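Local structure of hydrazine synthase beta subunit (Candidatus Kuenenia stuttgartiensis, 5C2V) at residues Q88-G96 / I126-V134; Y138-M146 / L156-G164. The protein forms part of the hydrazine synthase complex, which condenses nitric oxide with ammonium to make hydrazine, and may modulate passage of the hydroxylamine intermediate between two active sites. All coordinates share one frame; numbering follows the deposited sequence.

Contact 1: residues Q88-G96 / I126-V134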
# COMPACT_ATOMS: atom_id res chain seq x y z
N GLN B 88 37.52 42.34 -46.21
CA GLN B 88 36.93 42.71 -47.50
C GLN B 88 36.44 41.48 -48.26
O GLN B 88 37.07 40.43 -48.21
CB GLN B 88 37.96 43.48 -48.33
CG GLN B 88 37.55 43.77 -49.77
CD GLN B 88 36.50 44.85 -49.88
OE1 GLN B 88 36.26 45.60 -48.92
NE2 GLN B 88 35.87 44.96 -51.04
N GLU B 89 35.31 41.61 -48.96
CA GLU B 89 34.80 40.50 -49.77
C GLU B 89 35.54 40.44 -51.11
O GLU B 89 35.47 41.38 -51.90
CB GLU B 89 33.30 40.66 -50.02
CG GLU B 89 32.73 39.68 -51.03
CD GLU B 89 31.40 40.13 -51.60
OE1 GLU B 89 30.70 39.29 -52.21
OE2 GLU B 89 31.05 41.32 -51.44
N ILE B 90 36.23 39.34 -51.35
CA ILE B 90 37.01 39.21 -52.58
C ILE B 90 36.30 38.52 -53.75
O ILE B 90 36.78 38.59 -54.89
CB ILE B 90 38.32 38.45 -52.31
CG1 ILE B 90 38.01 37.03 -51.84
CG2 ILE B 90 39.16 39.19 -51.28
CD1 ILE B 90 39.22 36.27 -51.34
N LYS B 91 35.17 37.86 -53.50
CA LYS B 91 34.43 37.22 -54.59
C LYS B 91 32.97 36.92 -54.22
O LYS B 91 32.62 36.85 -53.05
CB LYS B 91 35.13 35.92 -55.02
CG LYS B 91 34.77 35.45 -56.42
CD LYS B 91 35.63 34.28 -56.87
CE LYS B 91 35.26 33.82 -58.28
NZ LYS B 91 36.14 32.73 -58.77
N GLU B 92 32.14 36.73 -55.25
CA GLU B 92 30.78 36.23 -55.06
C GLU B 92 30.51 35.05 -55.99
O GLU B 92 30.50 35.20 -57.22
CB GLU B 92 29.76 37.34 -55.31
CG GLU B 92 28.31 36.85 -55.27
CD GLU B 92 27.32 37.94 -55.61
OE1 GLU B 92 26.15 37.61 -55.90
OE2 GLU B 92 27.71 39.13 -55.60
N ILE B 93 30.28 33.88 -55.41
CA ILE B 93 29.95 32.69 -56.17
C ILE B 93 28.44 32.48 -56.17
O ILE B 93 27.79 32.69 -55.15
CB ILE B 93 30.64 31.44 -55.60
CG1 ILE B 93 32.09 31.75 -55.23
CG2 ILE B 93 30.55 30.27 -56.58
CD1 ILE B 93 32.79 30.63 -54.51
N LYS B 94 27.87 32.09 -57.30
CA LYS B 94 26.42 31.94 -57.37
C LYS B 94 25.98 30.49 -57.22
O LYS B 94 26.52 29.58 -57.85
CB LYS B 94 25.89 32.53 -58.68
CG LYS B 94 26.08 34.04 -58.76
CD LYS B 94 25.21 34.69 -59.81
CE LYS B 94 25.31 36.20 -59.74
NZ LYS B 94 24.99 36.72 -58.38
N VAL B 95 24.98 30.29 -56.36
CA VAL B 95 24.51 28.96 -55.97
C VAL B 95 23.01 28.83 -56.18
O VAL B 95 22.37 29.71 -56.76
CB VAL B 95 24.84 28.66 -54.50
CG1 VAL B 95 26.35 28.59 -54.29
CG2 VAL B 95 24.22 29.71 -53.59
N GLY B 96 22.44 27.72 -55.71
CA GLY B 96 21.01 27.49 -55.83
C GLY B 96 20.23 28.38 -54.88
O GLY B 96 20.78 29.32 -54.31
N ILE B 126 31.85 23.64 -53.65
CA ILE B 126 32.70 24.75 -54.06
C ILE B 126 34.17 24.46 -53.78
O ILE B 126 34.55 24.22 -52.63
CB ILE B 126 32.30 26.06 -53.35
CG1 ILE B 126 30.92 26.53 -53.82
CG2 ILE B 126 33.34 27.14 -53.60
CD1 ILE B 126 30.42 27.77 -53.12
N ASP B 127 35.00 24.50 -54.82
CA ASP B 127 36.44 24.34 -54.63
C ASP B 127 37.02 25.63 -54.07
O ASP B 127 36.67 26.72 -54.52
CB ASP B 127 37.12 23.98 -55.95
CG ASP B 127 38.61 23.75 -55.78
OD1 ASP B 127 38.99 22.65 -55.34
OD2 ASP B 127 39.39 24.67 -56.09
N THR B 128 37.91 25.52 -53.08
CA THR B 128 38.46 26.70 -52.43
C THR B 128 39.56 27.35 -53.27
O THR B 128 39.77 28.56 -53.20
CB THR B 128 39.00 26.36 -51.02
OG1 THR B 128 39.25 27.57 -50.29
CG2 THR B 128 40.29 25.55 -51.10
N GLY B 129 40.26 26.54 -54.06
CA GLY B 129 41.32 27.05 -54.92
C GLY B 129 40.77 27.81 -56.10
O GLY B 129 41.20 28.92 -56.41
N ARG B 130 39.79 27.22 -56.76
CA ARG B 130 39.16 27.87 -57.90
C ARG B 130 38.26 28.98 -57.39
O ARG B 130 37.99 29.95 -58.10
CB ARG B 130 38.37 26.85 -58.72
CG ARG B 130 39.21 25.64 -59.14
CD ARG B 130 38.44 24.72 -60.07
NE ARG B 130 38.86 23.32 -60.07
CZ ARG B 130 40.11 22.85 -60.02
NH1 ARG B 130 41.16 23.66 -60.01
NH2 ARG B 130 40.31 21.54 -60.02
N MET B 131 37.82 28.84 -56.14
CA MET B 131 36.85 29.75 -55.53
C MET B 131 35.60 29.77 -56.41
O MET B 131 35.16 30.84 -56.82
CB MET B 131 37.45 31.15 -55.36
CG MET B 131 36.89 31.94 -54.19
SD MET B 131 38.04 33.21 -53.64
CE MET B 131 39.42 32.18 -53.15
N GLU B 132 35.07 28.57 -56.71
CA GLU B 132 34.03 28.42 -57.74
C GLU B 132 33.20 27.19 -57.45
O GLU B 132 33.62 26.29 -56.72
CB GLU B 132 34.72 28.40 -59.13
CG GLU B 132 33.94 28.18 -60.46
CD GLU B 132 33.42 26.82 -60.72
OE1 GLU B 132 33.87 25.85 -60.05
OE2 GLU B 132 32.53 26.67 -61.62
N LYS B 133 31.99 27.17 -58.02
CA LYS B 133 31.03 26.12 -57.74
C LYS B 133 31.23 24.99 -58.73
O LYS B 133 30.96 25.11 -59.92
CB LYS B 133 29.60 26.67 -57.85
CG LYS B 133 28.53 25.57 -57.80
CD LYS B 133 27.13 26.09 -58.14
CE LYS B 133 26.17 24.94 -58.50
NZ LYS B 133 24.83 25.43 -59.01
N VAL B 134 31.67 23.85 -58.21
CA VAL B 134 31.99 22.72 -59.07
C VAL B 134 30.72 22.02 -59.60
O VAL B 134 30.43 22.05 -60.80
CB VAL B 134 32.86 21.68 -58.34
CG1 VAL B 134 33.13 20.50 -59.27
CG2 VAL B 134 34.18 22.29 -57.84

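Contact 2: residues Y138-M146 / L156-G164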
# COMPACT_ATOMS: atom_id res chain seq x y z
N TYR B 138 22.21 16.30 -55.51
CA TYR B 138 20.77 16.33 -55.35
C TYR B 138 20.32 15.46 -54.18
O TYR B 138 20.63 14.27 -54.12
CB TYR B 138 20.08 15.88 -56.64
CG TYR B 138 20.26 16.83 -57.80
CD1 TYR B 138 20.75 18.12 -57.60
CD2 TYR B 138 19.96 16.43 -59.10
CE1 TYR B 138 20.92 18.98 -58.67
CE2 TYR B 138 20.13 17.30 -60.17
CZ TYR B 138 20.61 18.57 -59.94
OH TYR B 138 20.78 19.43 -61.00
N THR B 139 19.58 16.06 -53.25
CA THR B 139 19.11 15.35 -52.07
C THR B 139 17.88 14.50 -52.38
O THR B 139 17.39 14.48 -53.51
CB THR B 139 18.78 16.32 -50.92
OG1 THR B 139 17.67 17.15 -51.30
CG2 THR B 139 19.97 17.20 -50.61
N SER B 140 17.39 13.79 -51.36
CA SER B 140 16.24 12.90 -51.53
C SER B 140 14.92 13.67 -51.56
O SER B 140 13.95 13.22 -52.17
CB SER B 140 16.21 11.86 -50.41
OG SER B 140 17.40 11.09 -50.41
N ASP B 141 14.89 14.82 -50.91
CA ASP B 141 13.70 15.65 -50.91
C ASP B 141 14.06 17.13 -50.83
O ASP B 141 15.24 17.49 -50.75
CB ASP B 141 12.78 15.27 -49.74
CG ASP B 141 11.31 15.29 -50.13
OD1 ASP B 141 10.94 16.07 -51.03
OD2 ASP B 141 10.53 14.53 -49.53
N TYR B 142 13.04 17.99 -50.85
CA TYR B 142 13.24 19.43 -50.94
C TYR B 142 13.67 20.10 -49.64
O TYR B 142 13.43 19.58 -48.55
CB TYR B 142 11.97 20.10 -51.46
CG TYR B 142 11.59 19.70 -52.87
CD1 TYR B 142 12.46 19.94 -53.93
CD2 TYR B 142 10.37 19.11 -53.15
CE1 TYR B 142 12.12 19.59 -55.22
CE2 TYR B 142 10.02 18.76 -54.44
CZ TYR B 142 10.90 19.00 -55.47
OH TYR B 142 10.57 18.65 -56.76
N GLY B 143 14.31 21.26 -49.78
CA GLY B 143 14.64 22.12 -48.65
C GLY B 143 15.69 21.67 -47.66
O GLY B 143 15.40 21.60 -46.46
N PRO B 144 16.91 21.33 -48.13
CA PRO B 144 17.93 21.11 -47.10
C PRO B 144 18.18 22.40 -46.31
O PRO B 144 18.47 23.43 -46.91
CB PRO B 144 19.17 20.71 -47.90
CG PRO B 144 18.66 20.34 -49.27
CD PRO B 144 17.44 21.16 -49.49
N ARG B 145 18.09 22.33 -44.99
CA ARG B 145 18.31 23.51 -44.15
C ARG B 145 19.79 23.77 -43.87
O ARG B 145 20.27 24.90 -43.95
CB ARG B 145 17.55 23.38 -42.83
CG ARG B 145 17.68 24.59 -41.91
CD ARG B 145 17.30 25.88 -42.62
NE ARG B 145 17.32 27.02 -41.71
CZ ARG B 145 16.23 27.59 -41.20
NH1 ARG B 145 15.03 27.13 -41.52
NH2 ARG B 145 16.34 28.63 -40.38
N MET B 146 20.51 22.70 -43.55
CA MET B 146 21.89 22.79 -43.09
C MET B 146 22.60 21.48 -43.40
O MET B 146 21.95 20.43 -43.51
CB MET B 146 21.93 23.09 -41.58
CG MET B 146 23.30 23.02 -40.92
SD MET B 146 24.46 24.25 -41.53
CE MET B 146 24.11 25.62 -40.43
N LEU B 156 28.75 13.27 -45.30
CA LEU B 156 28.09 14.56 -45.21
C LEU B 156 26.60 14.38 -44.93
O LEU B 156 25.87 13.84 -45.76
CB LEU B 156 28.30 15.35 -46.51
CG LEU B 156 27.82 16.79 -46.72
CD1 LEU B 156 26.36 16.85 -47.14
CD2 LEU B 156 28.07 17.65 -45.50
N VAL B 157 26.13 14.84 -43.77
CA VAL B 157 24.71 14.71 -43.44
C VAL B 157 23.97 16.00 -43.77
O VAL B 157 24.50 17.09 -43.60
CB VAL B 157 24.49 14.36 -41.95
CG1 VAL B 157 25.01 12.96 -41.66
CG2 VAL B 157 25.16 15.38 -41.05
N ALA B 158 22.74 15.86 -44.26
CA ALA B 158 21.93 17.02 -44.58
C ALA B 158 20.51 16.88 -44.05
O ALA B 158 19.81 15.93 -44.40
CB ALA B 158 21.90 17.26 -46.08
N ILE B 159 20.10 17.81 -43.19
CA ILE B 159 18.72 17.83 -42.73
C ILE B 159 17.83 18.38 -43.83
O ILE B 159 18.03 19.49 -44.32
CB ILE B 159 18.54 18.66 -41.45
CG1 ILE B 159 19.31 19.98 -41.55
CG2 ILE B 159 18.99 17.87 -40.24
CD1 ILE B 159 19.03 20.94 -40.43
N LEU B 160 16.82 17.60 -44.21
CA LEU B 160 15.86 18.06 -45.19
C LEU B 160 14.62 18.53 -44.47
O LEU B 160 13.88 17.74 -43.90
CB LEU B 160 15.51 16.95 -46.18
CG LEU B 160 16.67 16.15 -46.77
CD1 LEU B 160 16.14 15.10 -47.73
CD2 LEU B 160 17.66 17.07 -47.47
N ASP B 161 14.39 19.84 -44.50
CA ASP B 161 13.19 20.39 -43.91
C ASP B 161 12.25 20.63 -45.07
O ASP B 161 12.45 21.54 -45.88
CB ASP B 161 13.50 21.68 -43.14
CG ASP B 161 12.32 22.18 -42.33
OD1 ASP B 161 11.45 21.36 -41.98
OD2 ASP B 161 12.27 23.39 -42.04
N THR B 162 11.22 19.80 -45.15
CA THR B 162 10.42 19.71 -46.35
C THR B 162 9.01 20.20 -46.08
O THR B 162 8.28 19.61 -45.29
CB THR B 162 10.37 18.26 -46.88
OG1 THR B 162 11.68 17.87 -47.31
CG2 THR B 162 9.41 18.16 -48.06
N VAL B 163 8.64 21.29 -46.74
CA VAL B 163 7.34 21.89 -46.55
C VAL B 163 6.23 20.91 -46.93
O VAL B 163 6.38 20.12 -47.86
CB VAL B 163 7.19 23.19 -47.36
CG1 VAL B 163 8.21 24.22 -46.90
CG2 VAL B 163 7.36 22.92 -48.85
N GLY B 164 5.14 20.95 -46.17
CA GLY B 164 4.01 20.07 -46.42
C GLY B 164 4.29 18.62 -46.09
O GLY B 164 3.62 17.72 -46.60
O HOH W 1 14.15 25.42 -43.62

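Contact 1: residues Q88-G96 / I126-V134
Ile93 and Glu132 mark the closest backbone approach, with their CA atoms 6.1 Å apart. Here strand 88-94 runs beside strand 132-134, with 25° between their directions. The two strands belong to different sheets. A G1 beta bulge places Met131 and Glu132 opposite Asp127. Asp127 OD2 also accepts from Arg130 N through its anti lone pair, an Asx motif that ties down the turn.

The polar link is Lys91 NZ to Met131 O, a 2.9 Å hydrogen bond. The ammonium lies above the carbonyl plane, 44° out of it. The Lys91 chain is extended beyond CG, which carries NZ across to the turn. The Lys91 and Met131 side chains cross at a slant, Lys91 CD touching Met131 CG. In Met131, CG lies anti to the backbone N (chi1 -151°) and chi2 is extended, which carries SD to Ile90 CD1 at 4.0 Å. These two side chains cross at about a right angle.

Ile93 is the buried centre. Its CD1 meets Ile126 CG2 at 3.6 Å, while its CG2 faces the backbone N and CB of Lys133. Val95 CG1 extends this apolar patch to Ile126 CD1. The Lys133 chain crosses Ile93 at a slant, and Lys133 CD lies 3.6 Å from Lys94 O. Outside the two segments, Val81 packs against both Ile90 and Met131. This is blade-to-blade packing of a beta-propeller: the outer strand of one four-stranded blade rests on the outer hairpin of the next.

Contact 2: residues Y138-M146 / L156-G164
Thr162 OG1 donates to Tyr142 O at 2.7 Å, close to the carbonyl plane. It lies at the open end of the beta hairpin formed by strands 144-149 and 155-160 of a propeller blade. Next to it, Asp161 N donates to Gly143 O at 2.8 Å, from above the carbonyl plane. Arg145 N then bonds to Ile159 O at 2.9 Å, nearly in line with the carbonyl. Pro144 and Leu160 between them form a non-hydrogen-bonded antiparallel pair.

Before the hairpin, Thr139 OG1 donates to Asp141 O, and Tyr142 N donates to Asp141 OD1. These bonds brace the loop that covers Leu160. Leu160 divides its methyls: CD1 sits 3.4 Å from Asp141 N, and CD2 meets Thr139 CB and Pro144 CG. The Asp141 and Thr162 side chains cross at about a right angle, with Asp141 CB against Thr162 OG1. On the face carrying Met146 and Ile159, Ile159 CD1 touches the CB atoms of both Arg145 and Met146, 3.7 Å from Arg145 CB.

The charged ends reach further. Arg145 forms a salt bridge with Glu69 of the gamma subunit. Asp161 pairs with Arg168 and Arg193. The charged ends of Arg145 and Asp161 do not meet directly. A water in the guanidinium plane accepts from Arg145 NH1 at 2.8 Å and donates to Asp161 OD2 at 3.2 Å.

How the contacts relate
From the N terminus, strand 88-94 completes one four-stranded blade. The chain then enters the next blade through strands 99-104, 110-115 and 122-127. Contact 1 closes this 29-residue excursion by bringing residues 126-134 back beside residues 88-96. Strand 132-137 finishes that blade, and the chain runs straight on into residues 138-146. Contact 2 closes a much shorter excursion of nine residues, round the turn of the first hairpin of the following blade. The two contacts follow in series, neither nested nor crossed, with centres about 22 Å apart. Contact 1 joins neighbouring blades near the surface. Contact 2 holds one blade together internally, in a buried setting beside the gamma subunit.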